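Local coordinates for protein citrate synthase (Metallosphaera sedula, PDB 6ABW) that probably catalyses the condensation of oxaloacetate with acetyl-CoA to give citrate and free CoA, the entry step of the tricarboxylic acid cycle, at residues S252-R256 against K257-G261. Sequence-based numbering, arbitrary orientation.
Sequences SWFKR and KIIEG
Trp253 and Lys257 are joined by a regular i to i+4 helical bond, Lys257 N to Trp253 O at 2.9 Å, but the next turn widens. Phe254 O is gripped by two amides, Ile258 N at 3.0 Å (142° at the hydrogen) and, straighter, Ile259 N at 3.1 Å (165°). From there Glu260 N reaches Lys255 O, and Gly261 N bonds weakly to Arg256 O, the i+5 spacing of a pi-type turn. Lys257 lays CG over one face of the Trp253 indole in a CH-pi contact, 3.7 Å from the five-membered-ring centroid; chi1 of -178° carries Trp253 CG beside its carbonyl carbon, bringing the ring under Lys257. Ile258 serves both aromatics: CB sits over a face of the Phe254 ring, while CG1 meets Trp253 CZ3 at 3.8 Å. Ile259 CD1 comes obliquely to Phe254 CE2, 3.6 Å away. On the exposed side, Glu260 OE2 lies against the Lys255 methylene CE, with NZ 4.0 Å from OE2, too far for a salt bridge. Trp253 NE1 hydrogen-bonds to Glu243 OE2 of helix 233-244, and Trp253, Phe254 and Ile258 pack on helix 295-315, so helix 250-260 is docked against both just ahead of the acetyl-CoA-binding residues Arg264 and Leu265.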
ATOM      1  N   SER A 252     -37.975  -3.317 -19.628  1.00 16.51           N
ATOM      2  CA  SER A 252     -37.537  -4.532 -20.302  1.00 17.20           C
ATOM      3  C   SER A 252     -36.206  -5.079 -19.770  1.00 16.70           C
ATOM      4  O   SER A 252     -36.106  -6.295 -19.504  1.00 18.10           O
ATOM      5  CB  SER A 252     -37.496  -4.350 -21.851  1.00 17.86           C
ATOM      6  OG  SER A 252     -36.867  -5.455 -22.471  1.00 19.62           O
ATOM      7  N   TRP A 253     -35.217  -4.199 -19.587  1.00 13.78           N
ATOM      8  CA  TRP A 253     -33.976  -4.581 -18.990  1.00 14.27           C
ATOM      9  C   TRP A 253     -34.201  -5.191 -17.585  1.00 13.40           C
ATOM     10  O   TRP A 253     -33.590  -6.205 -17.249  1.00 16.57           O
ATOM     11  CB  TRP A 253     -33.045  -3.397 -18.922  1.00 13.88           C
ATOM     12  CG  TRP A 253     -31.682  -3.662 -18.366  1.00 14.51           C
ATOM     13  CD1 TRP A 253     -30.533  -3.882 -19.075  1.00 15.97           C
ATOM     14  CD2 TRP A 253     -31.311  -3.639 -16.977  1.00 14.20           C
ATOM     15  NE1 TRP A 253     -29.486  -4.089 -18.203  1.00 17.03           N
ATOM     16  CE2 TRP A 253     -29.938  -3.917 -16.913  1.00 15.77           C
ATOM     17  CE3 TRP A 253     -32.030  -3.422 -15.764  1.00 13.25           C
ATOM     18  CZ2 TRP A 253     -29.238  -3.947 -15.712  1.00 15.14           C
ATOM     19  CZ3 TRP A 253     -31.330  -3.471 -14.563  1.00 14.12           C
ATOM     20  CH2 TRP A 253     -29.951  -3.756 -14.530  1.00 13.74           C
ATOM     21  N   PHE A 254     -35.026  -4.538 -16.814  1.00 13.56           N
ATOM     22  CA  PHE A 254     -35.297  -4.986 -15.405  1.00 14.34           C
ATOM     23  C   PHE A 254     -35.999  -6.357 -15.472  1.00 16.30           C
ATOM     24  O   PHE A 254     -35.608  -7.274 -14.739  1.00 15.51           O
ATOM     25  CB  PHE A 254     -36.186  -3.993 -14.673  1.00 13.88           C
ATOM     26  CG  PHE A 254     -36.345  -4.274 -13.187  1.00 14.79           C
ATOM     27  CD1 PHE A 254     -35.421  -3.821 -12.251  1.00 15.59           C
ATOM     28  CD2 PHE A 254     -37.457  -4.917 -12.716  1.00 16.09           C
ATOM     29  CE1 PHE A 254     -35.602  -4.096 -10.851  1.00 14.50           C
ATOM     30  CE2 PHE A 254     -37.655  -5.129 -11.351  1.00 15.54           C
ATOM     31  CZ  PHE A 254     -36.714  -4.734 -10.426  1.00 14.95           C
ATOM     32  N   LYS A 255     -36.997  -6.504 -16.354  1.00 18.48           N
ATOM     33  CA  LYS A 255     -37.661  -7.842 -16.545  1.00 21.19           C
ATOM     34  C   LYS A 255     -36.686  -8.971 -16.890  1.00 22.33           C
ATOM     35  O   LYS A 255     -36.658 -10.060 -16.260  1.00 23.14           O
ATOM     36  CB  LYS A 255     -38.805  -7.715 -17.539  1.00 23.71           C
ATOM     37  CG  LYS A 255     -39.595  -9.021 -17.789  1.00 28.35           C
ATOM     38  CD  LYS A 255     -40.050  -9.706 -16.502  1.00 29.08           C
ATOM     39  CE  LYS A 255     -40.861 -10.984 -16.776  1.00 35.72           C
ATOM     40  NZ  LYS A 255     -42.244 -10.635 -17.092  1.00 43.38           N
ATOM     41  N   ARG A 256     -35.807  -8.703 -17.839  1.00 22.76           N
ATOM     42  CA  ARG A 256     -34.848  -9.682 -18.326  1.00 25.46           C
ATOM     43  C   ARG A 256     -33.697  -9.986 -17.356  1.00 26.50           C
ATOM     44  O   ARG A 256     -33.466 -11.130 -17.024  1.00 25.37           O
ATOM     45  CB  ARG A 256     -34.372  -9.237 -19.749  1.00 28.74           C
ATOM     46  CG  ARG A 256     -35.559  -9.064 -20.781  1.00 32.66           C
ATOM     47  CD  ARG A 256     -35.232  -8.257 -22.066  1.00 35.08           C
ATOM     48  NE  ARG A 256     -33.786  -8.168 -22.246  1.00 40.38           N
ATOM     49  CZ  ARG A 256     -33.036  -7.050 -22.185  1.00 43.93           C
ATOM     50  NH1 ARG A 256     -31.713  -7.166 -22.261  1.00 46.69           N
ATOM     51  NH2 ARG A 256     -33.559  -5.819 -22.104  1.00 44.03           N
ATOM     52  N   LYS A 257     -32.990  -8.968 -16.839  1.00 22.52           N
ATOM     53  CA  LYS A 257     -31.795  -9.142 -16.060  1.00 22.60           C
ATOM     54  C   LYS A 257     -32.067  -9.429 -14.574  1.00 22.54           C
ATOM     55  O   LYS A 257     -31.333 -10.193 -13.958  1.00 22.74           O
ATOM     56  CB  LYS A 257     -30.872  -7.937 -16.164  1.00 26.91           C
ATOM     57  CG  LYS A 257     -30.516  -7.526 -17.587  1.00 34.91           C
ATOM     58  CD  LYS A 257     -29.507  -8.454 -18.251  1.00 45.20           C
ATOM     59  CE  LYS A 257     -29.338  -8.120 -19.736  1.00 52.99           C
ATOM     60  NZ  LYS A 257     -28.538  -9.175 -20.423  1.00 57.40           N
ATOM     61  N   ILE A 258     -33.061  -8.737 -14.020  1.00 22.05           N
ATOM     62  CA  ILE A 258     -33.357  -8.782 -12.583  1.00 20.11           C
ATOM     63  C   ILE A 258     -34.450  -9.808 -12.236  1.00 20.24           C
ATOM     64  O   ILE A 258     -34.225 -10.649 -11.364  1.00 21.56           O
ATOM     65  CB  ILE A 258     -33.725  -7.370 -12.025  1.00 18.64           C
ATOM     66  CG1 ILE A 258     -32.620  -6.351 -12.380  1.00 18.26           C
ATOM     67  CG2 ILE A 258     -33.967  -7.431 -10.518  1.00 19.73           C
ATOM     68  CD1 ILE A 258     -31.210  -6.680 -11.934  1.00 18.94           C
ATOM     69  N   ILE A 259     -35.609  -9.699 -12.851  1.00 20.84           N
ATOM     70  CA  ILE A 259     -36.745 -10.564 -12.524  1.00 23.53           C
ATOM     71  C   ILE A 259     -36.435 -11.993 -13.037  1.00 29.07           C
ATOM     72  O   ILE A 259     -36.571 -12.934 -12.265  1.00 27.99           O
ATOM     73  CB  ILE A 259     -38.092 -10.037 -13.031  1.00 23.21           C
ATOM     74  CG1 ILE A 259     -38.464  -8.665 -12.456  1.00 24.09           C
ATOM     75  CG2 ILE A 259     -39.265 -11.012 -12.760  1.00 25.06           C
ATOM     76  CD1 ILE A 259     -38.476  -8.651 -10.937  1.00 28.62           C
ATOM     77  N   GLU A 260     -35.991 -12.150 -14.293  1.00 29.04           N
ATOM     78  CA  GLU A 260     -35.791 -13.500 -14.910  1.00 26.96           C
ATOM     79  C   GLU A 260     -34.420 -14.035 -14.659  1.00 30.20           C
ATOM     80  O   GLU A 260     -34.271 -15.176 -14.240  1.00 29.86           O
ATOM     81  CB  GLU A 260     -36.156 -13.447 -16.404  1.00 30.84           C
ATOM     82  CG  GLU A 260     -37.590 -12.974 -16.679  1.00 31.84           C
ATOM     83  CD  GLU A 260     -38.721 -13.921 -16.177  1.00 39.76           C
ATOM     84  OE1 GLU A 260     -38.575 -15.145 -16.396  1.00 46.37           O
ATOM     85  OE2 GLU A 260     -39.778 -13.470 -15.604  1.00 40.79           O
ATOM     86  N   GLY A 261     -33.389 -13.202 -14.813  1.00 26.05           N
ATOM     87  CA  GLY A 261     -32.033 -13.632 -14.627  1.00 29.16           C
ATOM     88  C   GLY A 261     -31.524 -13.663 -13.198  1.00 29.88           C
ATOM     89  O   GLY A 261     -30.374 -14.106 -12.965  1.00 29.54           O
TER